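Local coordinates for sensor protein (Shewanella oneidensis, PDB 3LIC) that is probably a membrane-bound sensor histidine kinase whose extracellular PDC-fold region, the part described here, would perceive an outside signal and pass it across the membrane, at residues Lys87-Tyr95 against Leu104-Thr114; Leu169-Pro180 against Ile193-Val201. All blocks are in the same frame, centred on the assembly; numbering follows the deposited sequence.

Contact 1 comes first along the chain and closes before contact 2 begins; their centres lie about 27 Å apart and their nearest atoms about 9 Å, so the two do not touch. Contact 1 sits at the edge of the six-stranded antiparallel sheet, where strands 92-96 and 101-105 form a hairpin and the chain turns into the short helix 106-109. Contact 2 lies nearer the middle of the chain, where the chain has left strand 161-168 of that sheet and meets strand 192-194, one of the two outermost strands of the five-stranded sheet. Contact 1 thus shapes one sheet's margin, while contact 2 joins the two sheet regions of this PDC-fold sensor.

Contact 1: residues Lys87-Tyr95 against Leu104-Thr114; sequences KKLFSPYVY and LDIGADGYDYT
Asp105 OD1 takes the backbone N of Ser91 at 2.8 Å (N-H...O 164°) from one face of the carboxylate plane and that of Gly107 from the opposite face at 3.0 Å. The second bond makes Asp105 the N-cap of helix 106-109; CG anti to the backbone N (chi1 177°) carries the carboxylate toward Ser91, where OD1 can also meet Gly107 N. Asp105 OD2 meets the Phe90 ring at the edge, in plane, the two planes almost perpendicular, and a water links OD2 to Leu89 O. Replacing Asp105 by an alanine removes the shared OD1 and would probably leave both amides without that acceptor and the helix start uncapped. Antiparallel pairing continues through Leu104 N to Tyr93 O (3.1 Å), while Ile106 N binds Ser91 O. Ile106 CD1 rests off-centre against the Tyr93 ring, and Leu104 CD2 comes to that ring's edge. Gly107 suits its place because a CB would collide with Leu89. Leu89 reaches across Asp112, CD1 lying 3.3 Å from Asp112 OD1, which accepts from Thr114 N, making an Asx turn, and from Thr114 OG1 as well. Tyr113 OH accepts from Phe90 N at 2.9 Å and also bonds Phe79 O on the neighbouring strand. Ser91 OG is buried without a partner. An acid and a phenol thus join backbone carbonyls in binding amides at this hairpin margin.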
loop_
_atom_site.group_PDB
_atom_site.type_symbol
_atom_site.label_atom_id
_atom_site.label_comp_id
_atom_site.label_asym_id
_atom_site.label_seq_id
_atom_site.Cartn_x
_atom_site.Cartn_y
_atom_site.Cartn_z
ATOM N N LYS A 87 -14.226 23.747 15.575
ATOM C CA LYS A 87 -13.142 22.946 15.007
ATOM C C LYS A 87 -13.069 23.098 13.482
ATOM O O LYS A 87 -14.047 22.819 12.766
ATOM C CB LYS A 87 -13.369 21.473 15.317
ATOM C CG LYS A 87 -12.399 20.939 16.326
ATOM C CD LYS A 87 -12.650 19.477 16.570
ATOM C CE LYS A 87 -14.091 19.199 16.867
ATOM N NZ LYS A 87 -14.169 18.047 17.816
ATOM N N LYS A 88 -11.914 23.483 12.965
ATOM C CA LYS A 88 -11.805 23.479 11.544
ATOM C C LYS A 88 -11.511 22.046 11.043
ATOM O O LYS A 88 -12.310 21.468 10.269
ATOM C CB LYS A 88 -10.744 24.455 11.081
ATOM C CG LYS A 88 -10.899 24.871 9.614
ATOM C CD LYS A 88 -10.240 26.237 9.422
ATOM C CE LYS A 88 -9.792 26.465 7.996
ATOM N NZ LYS A 88 -9.014 25.338 7.528
ATOM N N LEU A 89 -10.383 21.505 11.524
ATOM C CA LEU A 89 -9.823 20.238 11.083
ATOM C C LEU A 89 -10.044 19.282 12.220
ATOM O O LEU A 89 -9.877 19.651 13.392
ATOM C CB LEU A 89 -8.305 20.363 10.784
ATOM C CG LEU A 89 -7.899 21.288 9.597
ATOM C CD1 LEU A 89 -6.424 21.185 9.371
ATOM C CD2 LEU A 89 -8.663 20.975 8.276
ATOM N N PHE A 90 -10.464 18.067 11.911
ATOM C CA PHE A 90 -10.607 17.099 12.980
ATOM C C PHE A 90 -10.368 15.733 12.386
ATOM O O PHE A 90 -11.070 15.314 11.501
ATOM C CB PHE A 90 -12.021 17.226 13.618
ATOM C CG PHE A 90 -12.331 16.186 14.754
ATOM C CD1 PHE A 90 -11.468 16.003 15.830
ATOM C CD2 PHE A 90 -13.549 15.497 14.769
ATOM C CE1 PHE A 90 -11.741 15.091 16.861
ATOM C CE2 PHE A 90 -13.873 14.595 15.810
ATOM C CZ PHE A 90 -12.949 14.367 16.846
ATOM N N SER A 91 -9.363 15.021 12.882
ATOM C CA SER A 91 -9.047 13.736 12.322
ATOM C C SER A 91 -8.357 12.794 13.287
ATOM O O SER A 91 -7.178 12.469 13.161
ATOM C CB SER A 91 -8.319 13.892 10.993
ATOM O OG SER A 91 -7.737 12.671 10.555
ATOM N N PRO A 92 -9.141 12.279 14.247
ATOM C CA PRO A 92 -8.624 11.197 15.102
ATOM C C PRO A 92 -7.924 10.099 14.290
ATOM O O PRO A 92 -8.419 9.702 13.244
ATOM C CB PRO A 92 -9.890 10.631 15.720
ATOM C CG PRO A 92 -10.860 11.867 15.732
ATOM C CD PRO A 92 -10.578 12.580 14.477
ATOM N N TYR A 93 -6.832 9.563 14.814
ATOM C CA TYR A 93 -6.032 8.590 14.094
ATOM C C TYR A 93 -5.284 7.735 15.095
ATOM O O TYR A 93 -4.705 8.267 16.032
ATOM C CB TYR A 93 -5.015 9.370 13.236
ATOM C CG TYR A 93 -3.983 8.526 12.548
ATOM C CD1 TYR A 93 -4.350 7.604 11.538
ATOM C CD2 TYR A 93 -2.625 8.669 12.855
ATOM C CE1 TYR A 93 -3.384 6.816 10.891
ATOM C CE2 TYR A 93 -1.669 7.902 12.199
ATOM C CZ TYR A 93 -2.048 6.984 11.248
ATOM O OH TYR A 93 -1.062 6.275 10.605
ATOM N N VAL A 94 -5.354 6.415 14.974
ATOM C CA VAL A 94 -4.570 5.513 15.827
ATOM C C VAL A 94 -3.603 4.664 14.973
ATOM O O VAL A 94 -3.955 4.233 13.872
ATOM C CB VAL A 94 -5.488 4.589 16.701
ATOM C CG1 VAL A 94 -4.666 3.506 17.442
ATOM C CG2 VAL A 94 -6.351 5.408 17.675
ATOM N N TYR A 95 -2.392 4.404 15.461
ATOM C CA TYR A 95 -1.406 3.636 14.663
ATOM C C TYR A 95 -0.601 2.757 15.624
ATOM O O TYR A 95 -0.587 3.023 16.842
ATOM C CB TYR A 95 -0.496 4.539 13.777
ATOM C CG TYR A 95 0.500 5.435 14.529
ATOM C CD1 TYR A 95 1.822 5.027 14.778
ATOM C CD2 TYR A 95 0.097 6.699 14.994
ATOM C CE1 TYR A 95 2.764 5.897 15.524
ATOM C CE2 TYR A 95 0.977 7.564 15.675
ATOM C CZ TYR A 95 2.303 7.164 15.935
ATOM O OH TYR A 95 3.098 8.085 16.625
ATOM N N LEU A 104 -3.375 10.456 17.749
ATOM C CA LEU A 104 -3.354 11.904 17.658
ATOM C C LEU A 104 -4.513 12.330 16.810
ATOM O O LEU A 104 -4.967 11.564 15.937
ATOM C CB LEU A 104 -2.046 12.476 17.066
ATOM C CG LEU A 104 -1.711 12.257 15.593
ATOM C CD1 LEU A 104 -0.714 13.326 15.043
ATOM C CD2 LEU A 104 -1.129 10.882 15.520
ATOM N N ASP A 105 -4.994 13.524 17.084
ATOM C CA ASP A 105 -5.848 14.192 16.185
ATOM C C ASP A 105 -4.964 14.842 15.104
ATOM O O ASP A 105 -4.280 15.858 15.358
ATOM C CB ASP A 105 -6.687 15.236 16.937
ATOM C CG ASP A 105 -7.557 16.007 16.017
ATOM O OD1 ASP A 105 -7.517 15.753 14.795
ATOM O OD2 ASP A 105 -8.280 16.895 16.478
ATOM N N ILE A 106 -4.952 14.255 13.898
ATOM C CA ILE A 106 -4.068 14.770 12.857
ATOM C C ILE A 106 -4.379 16.265 12.563
ATOM O O ILE A 106 -3.521 17.035 12.235
ATOM C CB ILE A 106 -4.209 13.891 11.598
ATOM C CG1 ILE A 106 -3.621 12.502 11.846
ATOM C CG2 ILE A 106 -3.532 14.466 10.386
ATOM C CD1 ILE A 106 -3.692 11.608 10.550
ATOM N N GLY A 107 -5.621 16.688 12.721
ATOM C CA GLY A 107 -5.976 18.030 12.306
ATOM C C GLY A 107 -5.530 19.069 13.362
ATOM O O GLY A 107 -5.554 20.249 13.092
ATOM N N ALA A 108 -5.124 18.629 14.554
ATOM C CA ALA A 108 -4.681 19.526 15.633
ATOM C C ALA A 108 -3.171 19.421 15.760
ATOM O O ALA A 108 -2.476 20.444 15.915
ATOM C CB ALA A 108 -5.380 19.150 17.013
ATOM N N ASP A 109 -2.649 18.202 15.694
ATOM C CA ASP A 109 -1.260 17.987 16.044
ATOM C C ASP A 109 -0.456 17.307 14.974
ATOM O O ASP A 109 0.695 16.930 15.247
ATOM C CB ASP A 109 -1.141 17.171 17.342
ATOM C CG ASP A 109 -1.942 17.816 18.490
ATOM O OD1 ASP A 109 -2.074 19.066 18.556
ATOM O OD2 ASP A 109 -2.491 17.087 19.300
ATOM N N GLY A 110 -1.050 17.116 13.783
ATOM C CA GLY A 110 -0.344 16.325 12.800
ATOM C C GLY A 110 -0.083 17.138 11.537
ATOM O O GLY A 110 1.077 17.431 11.188
ATOM N N TYR A 111 -1.143 17.457 10.808
ATOM C CA TYR A 111 -0.947 18.243 9.612
ATOM C C TYR A 111 -2.284 18.603 9.037
ATOM O O TYR A 111 -3.324 18.063 9.443
ATOM C CB TYR A 111 -0.040 17.545 8.587
ATOM C CG TYR A 111 -0.433 16.115 8.206
ATOM C CD1 TYR A 111 -1.594 15.845 7.434
ATOM C CD2 TYR A 111 0.349 15.035 8.596
ATOM C CE1 TYR A 111 -1.946 14.527 7.064
ATOM C CE2 TYR A 111 0.024 13.724 8.187
ATOM C CZ TYR A 111 -1.135 13.477 7.443
ATOM O OH TYR A 111 -1.436 12.162 7.057
ATOM N N ASP A 112 -2.272 19.579 8.152
ATOM C CA ASP A 112 -3.514 20.015 7.526
ATOM C C ASP A 112 -3.783 19.059 6.388
ATOM O O ASP A 112 -3.239 19.222 5.273
ATOM C CB ASP A 112 -3.358 21.435 7.018
ATOM C CG ASP A 112 -4.575 21.915 6.300
ATOM O OD1 ASP A 112 -5.586 21.186 6.211
ATOM O OD2 ASP A 112 -4.541 23.038 5.827
ATOM N N TYR A 113 -4.596 18.037 6.679
ATOM C CA TYR A 113 -4.791 16.939 5.740
ATOM C C TYR A 113 -5.483 17.441 4.468
ATOM O O TYR A 113 -5.478 16.757 3.450
ATOM C CB TYR A 113 -5.527 15.748 6.411
ATOM C CG TYR A 113 -6.766 16.156 7.164
ATOM C CD1 TYR A 113 -7.991 16.238 6.500
ATOM C CD2 TYR A 113 -6.728 16.444 8.536
ATOM C CE1 TYR A 113 -9.096 16.606 7.125
ATOM C CE2 TYR A 113 -7.864 16.835 9.176
ATOM C CZ TYR A 113 -9.039 16.923 8.474
ATOM O OH TYR A 113 -10.234 17.267 9.086
ATOM N N THR A 114 -6.075 18.643 4.524
ATOM C CA THR A 114 -6.815 19.195 3.386
ATOM C C THR A 114 -6.021 20.133 2.470
ATOM O O THR A 114 -6.587 20.637 1.547
ATOM C CB THR A 114 -8.015 20.052 3.886
ATOM O OG1 THR A 114 -7.533 21.296 4.462
ATOM C CG2 THR A 114 -8.845 19.283 4.922
HETATM O O HOH W 1 -9.123 19.104 15.809
#

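Contact 2: residues Leu169-Pro180 against Ile193-Val201; sequences LDRLPEQLGIAP and IFHSDKEKV
Lys198 NZ and Asp170 OD1 form a salt bridge across the contact, though at 3.4 Å its hydrogen bond is weak. The lysine chain bends at its second torsion (chi2 -44°) and then runs out nearly straight, bringing the ammonium group to the acid and, again weakly, to His195 O. A long flexible side chain suits this place because its root lies on helix 198-201, to one side of the gap it has to span. At the other end of the contact, Ser196 OG lies 3.0 Å from Pro180 O.

The apolar part of the contact centres on Phe194. Its CG is anti to the backbone N (chi1 -177°), which carries the ring toward residues 169-173. Pro173 crosses it at about a right angle, with CG 3.4 Å from Phe194 CZ; Leu169 O approaches CE1 of the ring obliquely, and Pro180 O comes to the edge in plane. Leu172 and Phe194 run alongside each other, pointing opposite ways, with Leu172 CD1 4.0 Å from Phe194 CB. Farther out, Leu169 CD1 and Val201 CG1 meet tip to tip at 4.0 Å, and Leu169 CD1 lies 3.2 Å from Ile193 O.

Within 169-180, helix 172-176 ends in a Schellman motif, where Gly177 accommodates a positive phi. Leu172 also packs on Leu28 of the long helix 2-46, while Phe194 rests on Leu183 and Val185 of the adjacent strand, with Ile193 and Phe194 forming a classic beta bulge opposite Val185. The chemistry is therefore mainly apolar: a flat aromatic wedged among leucine and proline carbons joins the two sheet regions, and the long ion pair is likely to add only a modest electrostatic tie.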
loop_
_atom_site.group_PDB
_atom_site.type_symbol
_atom_site.label_atom_id
_atom_site.label_comp_id
_atom_site.label_asym_id
_atom_site.label_seq_id
_atom_site.Cartn_x
_atom_site.Cartn_y
_atom_site.Cartn_z
ATOM N N LEU A 169 4.718 0.046 4.630
ATOM C CA LEU A 169 5.427 -0.694 3.589
ATOM C C LEU A 169 6.454 -1.628 4.127
ATOM O O LEU A 169 6.689 -2.675 3.508
ATOM C CB LEU A 169 6.149 0.218 2.587
ATOM C CG LEU A 169 5.342 1.301 1.893
ATOM C CD1 LEU A 169 6.233 1.854 0.784
ATOM C CD2 LEU A 169 4.060 0.870 1.322
ATOM N N ASP A 170 7.136 -1.257 5.212
ATOM C CA ASP A 170 8.160 -2.181 5.774
ATOM C C ASP A 170 7.621 -3.580 6.046
ATOM O O ASP A 170 8.376 -4.556 6.082
ATOM C CB ASP A 170 8.820 -1.625 7.063
ATOM C CG ASP A 170 9.813 -0.472 6.754
ATOM O OD1 ASP A 170 10.192 -0.265 5.550
ATOM O OD2 ASP A 170 10.214 0.243 7.707
ATOM N N ARG A 171 6.319 -3.701 6.221
ATOM C CA ARG A 171 5.768 -5.034 6.512
ATOM C C ARG A 171 5.423 -5.907 5.316
ATOM O O ARG A 171 5.170 -7.102 5.481
ATOM C CB ARG A 171 4.550 -4.907 7.406
ATOM C CG ARG A 171 4.920 -4.395 8.758
ATOM C CD ARG A 171 3.731 -4.396 9.698
ATOM N NE ARG A 171 3.333 -5.791 9.882
ATOM C CZ ARG A 171 2.225 -6.161 10.534
ATOM N NH1 ARG A 171 1.419 -5.227 11.056
ATOM N NH2 ARG A 171 1.934 -7.445 10.667
ATOM N N LEU A 172 5.308 -5.317 4.125
ATOM C CA LEU A 172 4.833 -6.088 2.972
ATOM C C LEU A 172 5.620 -7.351 2.718
ATOM O O LEU A 172 5.017 -8.364 2.401
ATOM C CB LEU A 172 4.825 -5.257 1.683
ATOM C CG LEU A 172 3.814 -4.128 1.660
ATOM C CD1 LEU A 172 3.984 -3.303 0.374
ATOM C CD2 LEU A 172 2.379 -4.747 1.791
ATOM N N PRO A 173 6.961 -7.326 2.807
ATOM C CA PRO A 173 7.737 -8.558 2.512
ATOM C C PRO A 173 7.377 -9.745 3.372
ATOM O O PRO A 173 7.178 -10.869 2.889
ATOM C CB PRO A 173 9.177 -8.126 2.848
ATOM C CG PRO A 173 9.173 -6.545 2.615
ATOM C CD PRO A 173 7.848 -6.216 3.253
ATOM N N GLU A 174 7.303 -9.519 4.682
ATOM C CA GLU A 174 6.799 -10.554 5.544
ATOM C C GLU A 174 5.328 -10.937 5.256
ATOM O O GLU A 174 4.969 -12.125 5.287
ATOM C CB GLU A 174 6.921 -10.114 6.987
ATOM C CG GLU A 174 6.089 -11.055 7.842
ATOM C CD GLU A 174 6.268 -10.793 9.317
ATOM O OE1 GLU A 174 6.523 -9.606 9.681
ATOM O OE2 GLU A 174 6.135 -11.777 10.105
ATOM N N GLN A 175 4.448 -9.952 5.015
ATOM C CA GLN A 175 3.072 -10.309 4.795
ATOM C C GLN A 175 2.951 -11.114 3.485
ATOM O O GLN A 175 2.064 -11.967 3.350
ATOM C CB GLN A 175 2.200 -9.036 4.766
ATOM C CG GLN A 175 1.882 -8.551 6.142
ATOM C CD GLN A 175 1.440 -7.128 6.135
ATOM O OE1 GLN A 175 1.943 -6.322 5.341
ATOM N NE2 GLN A 175 0.486 -6.791 7.020
ATOM N N LEU A 176 3.861 -10.846 2.535
ATOM C CA LEU A 176 3.902 -11.493 1.209
ATOM C C LEU A 176 4.778 -12.746 1.178
ATOM O O LEU A 176 4.587 -13.591 0.298
ATOM C CB LEU A 176 4.394 -10.528 0.132
ATOM C CG LEU A 176 3.257 -9.725 -0.555
ATOM C CD1 LEU A 176 2.169 -9.189 0.458
ATOM C CD2 LEU A 176 3.874 -8.624 -1.457
ATOM N N GLY A 177 5.702 -12.873 2.134
ATOM C CA GLY A 177 6.457 -14.115 2.311
ATOM C C GLY A 177 7.661 -14.157 1.370
ATOM O O GLY A 177 7.947 -15.185 0.818
ATOM N N ILE A 178 8.321 -13.012 1.182
ATOM C CA ILE A 178 9.391 -12.785 0.253
ATOM C C ILE A 178 10.407 -11.887 0.991
ATOM O O ILE A 178 10.038 -10.891 1.705
ATOM C CB ILE A 178 8.901 -12.009 -1.035
ATOM C CG1 ILE A 178 7.715 -12.690 -1.708
ATOM C CG2 ILE A 178 9.940 -12.018 -2.101
ATOM C CD1 ILE A 178 8.010 -14.161 -2.237
ATOM N N ALA A 179 11.692 -12.198 0.819
ATOM C CA ALA A 179 12.731 -11.438 1.476
ATOM C C ALA A 179 12.684 -10.019 0.922
ATOM O O ALA A 179 12.498 -9.838 -0.243
ATOM C CB ALA A 179 14.085 -12.098 1.226
ATOM N N PRO A 180 12.851 -8.990 1.778
ATOM C CA PRO A 180 12.759 -7.636 1.243
ATOM C C PRO A 180 13.593 -7.390 -0.028
ATOM O O PRO A 180 13.119 -6.707 -0.935
ATOM C CB PRO A 180 13.297 -6.744 2.389
ATOM C CG PRO A 180 13.156 -7.566 3.647
ATOM C CD PRO A 180 12.986 -9.033 3.248
ATOM N N ILE A 193 5.385 0.803 -5.578
ATOM C CA ILE A 193 4.729 0.743 -4.278
ATOM C C ILE A 193 5.779 0.289 -3.282
ATOM O O ILE A 193 5.917 0.866 -2.241
ATOM C CB ILE A 193 3.634 -0.307 -4.282
ATOM C CG1 ILE A 193 2.494 0.055 -5.264
ATOM C CG2 ILE A 193 3.121 -0.549 -2.874
ATOM C CD1 ILE A 193 1.590 1.029 -4.764
ATOM N N PHE A 194 6.485 -0.784 -3.583
ATOM C CA PHE A 194 7.496 -1.338 -2.678
ATOM C C PHE A 194 8.821 -1.578 -3.411
ATOM O O PHE A 194 8.811 -2.150 -4.493
ATOM C CB PHE A 194 7.081 -2.692 -2.025
ATOM C CG PHE A 194 8.120 -3.184 -1.034
ATOM C CD1 PHE A 194 8.155 -2.678 0.256
ATOM C CD2 PHE A 194 9.153 -4.000 -1.436
ATOM C CE1 PHE A 194 9.131 -3.031 1.140
ATOM C CE2 PHE A 194 10.149 -4.353 -0.539
ATOM C CZ PHE A 194 10.134 -3.868 0.767
ATOM N N HIS A 195 9.927 -1.125 -2.807
ATOM C CA HIS A 195 11.320 -1.430 -3.178
ATOM C C HIS A 195 12.123 -1.423 -1.861
ATOM O O HIS A 195 11.868 -0.585 -0.952
ATOM C CB HIS A 195 11.904 -0.337 -4.102
ATOM C CG HIS A 195 13.217 -0.702 -4.726
ATOM N ND1 HIS A 195 13.328 -1.138 -6.037
ATOM C CD2 HIS A 195 14.472 -0.755 -4.211
ATOM C CE1 HIS A 195 14.594 -1.434 -6.301
ATOM N NE2 HIS A 195 15.301 -1.224 -5.206
ATOM N N SER A 196 13.089 -2.327 -1.742
ATOM C CA SER A 196 14.063 -2.307 -0.630
ATOM C C SER A 196 14.588 -0.912 -0.307
ATOM O O SER A 196 14.629 -0.516 0.846
ATOM C CB SER A 196 15.285 -3.151 -1.001
ATOM O OG SER A 196 15.042 -4.465 -0.587
ATOM N N ASP A 197 15.052 -0.204 -1.331
ATOM C CA ASP A 197 15.531 1.154 -1.159
ATOM C C ASP A 197 14.387 2.171 -1.081
ATOM O O ASP A 197 13.660 2.399 -2.064
ATOM C CB ASP A 197 16.482 1.521 -2.297
ATOM C CG ASP A 197 17.100 2.891 -2.105
ATOM O OD1 ASP A 197 17.192 3.345 -0.937
ATOM O OD2 ASP A 197 17.476 3.526 -3.111
ATOM N N LYS A 198 14.260 2.804 0.087
ATOM C CA LYS A 198 13.204 3.773 0.379
ATOM C C LYS A 198 13.276 5.088 -0.403
ATOM O O LYS A 198 12.231 5.685 -0.720
ATOM C CB LYS A 198 13.140 4.048 1.887
ATOM C CG LYS A 198 12.912 2.784 2.742
ATOM C CD LYS A 198 11.797 1.870 2.122
ATOM C CE LYS A 198 11.965 0.378 2.480
ATOM N NZ LYS A 198 10.728 -0.352 2.212
ATOM N N GLU A 199 14.476 5.563 -0.737
ATOM C CA GLU A 199 14.510 6.742 -1.626
ATOM C C GLU A 199 14.091 6.403 -3.063
ATOM O O GLU A 199 13.648 7.287 -3.792
ATOM C CB GLU A 199 15.811 7.565 -1.585
ATOM C CG GLU A 199 17.094 6.784 -1.319
ATOM C CD GLU A 199 17.235 6.434 0.159
ATOM O OE1 GLU A 199 16.875 7.297 1.000
ATOM O OE2 GLU A 199 17.668 5.295 0.482
ATOM N N LYS A 200 14.179 5.141 -3.474
ATOM C CA LYS A 200 13.545 4.798 -4.738
ATOM C C LYS A 200 11.988 4.921 -4.683
ATOM O O LYS A 200 11.375 5.515 -5.564
ATOM C CB LYS A 200 14.035 3.441 -5.276
ATOM C CG LYS A 200 15.544 3.420 -5.634
ATOM C CD LYS A 200 15.973 2.064 -6.132
ATOM C CE LYS A 200 17.443 2.042 -6.566
ATOM N NZ LYS A 200 17.813 3.343 -7.184
ATOM N N VAL A 201 11.351 4.377 -3.653
ATOM C CA VAL A 201 9.903 4.490 -3.542
ATOM C C VAL A 201 9.433 5.932 -3.614
ATOM O O VAL A 201 8.390 6.242 -4.151
ATOM C CB VAL A 201 9.440 3.931 -2.220
ATOM C CG1 VAL A 201 7.942 4.075 -2.079
ATOM C CG2 VAL A 201 9.872 2.492 -2.100
#